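GDSL-like Lipase/Acylhydrolase family protein (Neisseria meningitidis, PDB 4K7J) probably removes O-acetyl groups from peptidoglycan as an esterase of the SGNH (GDSL-like) hydrolase family. Local coordinates at residues L162-G166 and N167-A171; T181-A184 and L185-I189. All blocks are in the same frame, centred on the assembly; numbering follows the deposited sequence. Where two conformers were deposited one is given.

Interaction 1: residues L162-G166 and N167-A171; sequences LTVNG and NTVSA
Val-164 and Asn-167 meet through their flat peptide groups, and the two amide-carbonyl bonds between them differ sharply. The carbonyl of Asn-167 takes Val-164 N in its own plane, N to O 2.9 Å, whereas the carbonyl of Val-164 receives Asn-167 N over one face, 60° out of its plane, with the Val-164 O to Asn-167 N distance 3.0 Å. Asn-167 O is also approached by the CA-H of Thr-163, with CA 3.1 Å from the oxygen. The side-chain amide of Asn-167 folds back toward the preceding peptide, leaving OD1 4.0 Å from Gly-166 C. The amide of Asn-165 instead leads away from the other strand, and its OD1 accepts the backbone N-H of Thr-188.

Further from the turn, Leu-162 and Val-169 form a hydrogen-bonded pair. The bond from Val-169 N to Leu-162 O measures 2.8 Å and is almost straight, 171° at the hydrogen; its return partner, Leu-162 N to Val-169 O, is 2.9 Å. Their side chains run alongside each other. With chi1 of Leu-162 at 46°, CG sits between backbone N and carbonyl carbon, and CD1 reaches Val-169 CB at 3.8 Å. Val-164 joins obliquely through its CG2 methyl against CG2 of Val-169. These three form the buried apolar part of their face, touching Leu-179 and Ile-197 among others; Asn-167, on the same face at the turn, is exposed. Thr-163 and Thr-168, a non-hydrogen-bonded pair, occupy the other face.

Asn-165 and Gly-166 fill the two corners of a type I' turn, both with left-handed backbone angles; at Gly-166 the missing CB avoids a clash with the preceding carbonyl oxygen. The whole is a classic two-residue beta hairpin with an Asn-Gly turn, at the edge of an antiparallel sheet.

Interaction 2: residues T181-A184 and L185-I189; sequences TGAA and LPLTI
Ala-183 and Leu-187 supply the tight part of this contact: the CB methyl of Ala-183 meets the CD1 methyl of Leu-187 at 3.6 Å. Leu-187 can reach that far because its CG extends anti to the backbone N (chi1 -176°), while its CD1 also lies 3.7 Å from Ala-184 O. One methyl thus rests against both the CB of Ala-183 and the carbonyl oxygen of the next residue. No hydrogen bond joins the two segments; the contact between them is methyl packing, and polar support comes from Asn-165 of the neighbouring hairpin turn.

The polar centre is an awkward one. The carbonyl oxygens of Ala-184 and Pro-186 come within 3.1 Å of each other, and as two acceptors they cannot bond to one another. Asn-165 relieves them: its ND2 donates to Ala-184 O and, more weakly, to Pro-186 O, which would offset the electrostatic cost of bringing them together. The peptide bond before Pro-186 is cis, bending the chain sharply just where it reverses.

The outer side is looser. Pro-186 is exposed, and its CB points away from the 181-184 segment; Ala-184 is partly open to solvent. Leu-185 also leads away, although its CB stays 4.0 Å from Ala-184 O; its side chain is nevertheless buried, packing on Ala-139 and Ile-202.

The segment therefore acts as an arch between two antiparallel sheets rather than as a hairpin within one. Strand 177-183, with Ala-183 bonded through its backbone to Gln-147, forms the edge of one sheet; strand 187-191 enters the other sheet between strands 133-139 and 161-164, and strand 195-203 approaches from across the interface.

Overall arrangement
The two interactions follow one another along the chain, with centres about 10 Å apart, and illustrate two ways of reversing a chain in a beta-sandwich-like domain. Interaction 1 stays within one sheet and relies on paired backbone bonds, with its turn at the surface and an apolar patch turned inward. Interaction 2 is more buried, crosses from one sheet to the other, and has methyl packing but no internal hydrogen bonds. Both reach the same sheet, where strands 161-164 and 187-191 are neighbours. They touch directly: Asn-165 of the hairpin turn grips the arch, and Val-164 CG1 packs 3.4 Å from Leu-187 CD1.

Interaction 1: residues L162-G166 and N167-A171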
loop_
_atom_site.group_PDB
_atom_site.type_symbol
_atom_site.label_atom_id
_atom_site.label_comp_id
_atom_site.label_asym_id
_atom_site.label_seq_id
_atom_site.Cartn_x
_atom_site.Cartn_y
_atom_site.Cartn_z
ATOM N N LEU A 162 -11.532 22.124 -10.062
ATOM C CA LEU A 162 -10.813 22.488 -8.849
ATOM C C LEU A 162 -9.513 23.102 -9.323
ATOM O O LEU A 162 -9.244 23.127 -10.532
ATOM C CB LEU A 162 -10.574 21.273 -7.915
ATOM C CG LEU A 162 -10.062 19.939 -8.466
ATOM C CD1 LEU A 162 -8.595 20.008 -8.866
ATOM C CD2 LEU A 162 -10.299 18.804 -7.435
ATOM N N THR A 163 -8.703 23.605 -8.398
ATOM C CA THR A 163 -7.419 24.147 -8.798
ATOM C C THR A 163 -6.300 23.446 -8.064
ATOM O O THR A 163 -6.432 23.116 -6.894
ATOM C CB THR A 163 -7.304 25.668 -8.546
ATOM O OG1 THR A 163 -7.286 25.918 -7.137
ATOM C CG2 THR A 163 -8.465 26.440 -9.202
ATOM N N VAL A 164 -5.195 23.235 -8.767
ATOM C CA VAL A 164 -3.992 22.652 -8.194
ATOM C C VAL A 164 -2.868 23.663 -8.401
ATOM O O VAL A 164 -2.517 23.964 -9.544
ATOM C CB VAL A 164 -3.637 21.349 -8.917
ATOM C CG1 VAL A 164 -2.359 20.773 -8.366
ATOM C CG2 VAL A 164 -4.779 20.338 -8.803
ATOM N N ASN A 165 -2.316 24.188 -7.303
ATOM C CA ASN A 165 -1.416 25.352 -7.347
ATOM C C ASN A 165 -1.897 26.460 -8.290
ATOM O O ASN A 165 -1.123 26.997 -9.071
ATOM C CB ASN A 165 0.019 24.949 -7.708
ATOM C CG ASN A 165 0.727 24.229 -6.570
ATOM O OD1 ASN A 165 0.113 23.885 -5.569
ATOM N ND2 ASN A 165 2.020 23.977 -6.737
ATOM N N GLY A 166 -3.178 26.791 -8.221
ATOM C CA GLY A 166 -3.719 27.864 -9.035
ATOM C C GLY A 166 -4.181 27.473 -10.432
ATOM O O GLY A 166 -4.917 28.220 -11.072
ATOM N N ASN A 167 -3.766 26.306 -10.913
ATOM C CA ASN A 167 -4.171 25.860 -12.244
ATOM C C ASN A 167 -5.513 25.128 -12.236
ATOM O O ASN A 167 -5.754 24.266 -11.401
ATOM C CB ASN A 167 -3.075 25.004 -12.891
ATOM C CG ASN A 167 -1.840 25.823 -13.276
ATOM O OD1 ASN A 167 -1.950 26.964 -13.724
ATOM N ND2 ASN A 167 -0.666 25.246 -13.086
ATOM N N THR A 168 -6.380 25.480 -13.178
ATOM C CA THR A 168 -7.709 24.902 -13.262
ATOM C C THR A 168 -7.717 23.487 -13.841
ATOM O O THR A 168 -7.241 23.234 -14.949
ATOM C CB THR A 168 -8.651 25.814 -14.066
ATOM O OG1 THR A 168 -8.745 27.077 -13.404
ATOM C CG2 THR A 168 -10.046 25.209 -14.189
ATOM N N VAL A 169 -8.281 22.566 -13.075
ATOM C CA VAL A 169 -8.345 21.165 -13.470
ATOM C C VAL A 169 -9.810 20.754 -13.459
ATOM O O VAL A 169 -10.487 20.956 -12.462
ATOM C CB VAL A 169 -7.532 20.302 -12.495
ATOM C CG1 VAL A 169 -7.675 18.830 -12.821
ATOM C CG2 VAL A 169 -6.064 20.737 -12.505
ATOM N N SER A 170 -10.284 20.169 -14.559
ATOM C CA SER A 170 -11.696 19.841 -14.703
ATOM C C SER A 170 -11.955 18.340 -14.817
ATOM O O SER A 170 -11.157 17.599 -15.391
ATOM C CB SER A 170 -12.264 20.530 -15.946
ATOM O OG SER A 170 -11.647 20.016 -17.112
ATOM N N ALA A 171 -13.085 17.905 -14.263
ATOM C CA ALA A 171 -13.553 16.544 -14.419
ATOM C C ALA A 171 -14.038 16.382 -15.848
ATOM O O ALA A 171 -14.294 17.374 -16.528
ATOM C CB ALA A 171 -14.709 16.266 -13.458
#

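Interaction 2: residues T181-A184 and L185-I189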
loop_
_atom_site.group_PDB
_atom_site.type_symbol
_atom_site.label_atom_id
_atom_site.label_comp_id
_atom_site.label_asym_id
_atom_site.label_seq_id
_atom_site.Cartn_x
_atom_site.Cartn_y
_atom_site.Cartn_z
ATOM N N THR A 181 -2.467 16.260 -13.868
ATOM C CA THR A 181 -1.959 17.613 -14.027
ATOM C C THR A 181 -0.511 17.653 -13.572
ATOM O O THR A 181 0.092 16.608 -13.323
ATOM C CB THR A 181 -2.826 18.665 -13.265
ATOM O OG1 THR A 181 -2.435 19.989 -13.650
ATOM C CG2 THR A 181 -2.697 18.504 -11.753
ATOM N N GLY A 182 0.056 18.850 -13.495
ATOM C CA GLY A 182 1.420 19.014 -13.035
ATOM C C GLY A 182 1.545 20.177 -12.074
ATOM O O GLY A 182 0.911 21.218 -12.261
ATOM N N ALA A 183 2.370 20.005 -11.050
ATOM C CA ALA A 183 2.611 21.061 -10.076
ATOM C C ALA A 183 3.814 20.699 -9.226
ATOM O O ALA A 183 4.314 19.580 -9.295
ATOM C CB ALA A 183 1.384 21.257 -9.192
ATOM N N ALA A 184 4.266 21.640 -8.409
ATOM C CA ALA A 184 5.370 21.379 -7.504
ATOM C C ALA A 184 4.851 21.181 -6.084
ATOM O O ALA A 184 3.656 21.320 -5.821
ATOM C CB ALA A 184 6.382 22.522 -7.554
ATOM N N LEU A 185 5.756 20.832 -5.177
ATOM C CA LEU A 185 5.442 20.798 -3.756
ATOM C C LEU A 185 6.058 22.037 -3.103
ATOM O O LEU A 185 7.148 22.447 -3.486
ATOM C CB LEU A 185 5.973 19.507 -3.125
ATOM C CG LEU A 185 5.163 18.244 -3.464
ATOM C CD1 LEU A 185 5.985 16.987 -3.304
ATOM C CD2 LEU A 185 3.937 18.160 -2.576
ATOM N N PRO A 186 5.361 22.654 -2.128
ATOM C CA PRO A 186 4.052 22.304 -1.561
ATOM C C PRO A 186 2.919 22.402 -2.571
ATOM O O PRO A 186 2.944 23.243 -3.465
ATOM C CB PRO A 186 3.848 23.350 -0.457
ATOM C CG PRO A 186 5.218 23.839 -0.134
ATOM C CD PRO A 186 5.959 23.810 -1.436
ATOM N N LEU A 187 1.937 21.526 -2.417
ATOM C CA LEU A 187 0.862 21.380 -3.372
ATOM C C LEU A 187 -0.412 21.848 -2.699
ATOM O O LEU A 187 -0.789 21.304 -1.673
ATOM C CB LEU A 187 0.714 19.899 -3.731
ATOM C CG LEU A 187 -0.294 19.489 -4.791
ATOM C CD1 LEU A 187 0.099 20.172 -6.058
ATOM C CD2 LEU A 187 -0.267 17.979 -4.994
ATOM N N THR A 188 -1.074 22.845 -3.277
ATOM C CA THR A 188 -2.308 23.374 -2.695
ATOM C C THR A 188 -3.480 23.159 -3.639
ATOM O O THR A 188 -3.438 23.562 -4.791
ATOM C CB THR A 188 -2.167 24.861 -2.340
ATOM O OG1 THR A 188 -1.170 25.000 -1.324
ATOM C CG2 THR A 188 -3.486 25.424 -1.815
ATOM N N ILE A 189 -4.517 22.502 -3.130
ATOM C CA ILE A 189 -5.679 22.154 -3.921
ATOM C C ILE A 189 -6.910 22.831 -3.335
ATOM O O ILE A 189 -7.204 22.683 -2.141
ATOM C CB ILE A 189 -5.893 20.624 -3.939
ATOM C CG1 ILE A 189 -4.627 19.931 -4.452
ATOM C CG2 ILE A 189 -7.098 20.257 -4.793
ATOM C CD1 ILE A 189 -4.607 18.439 -4.194
#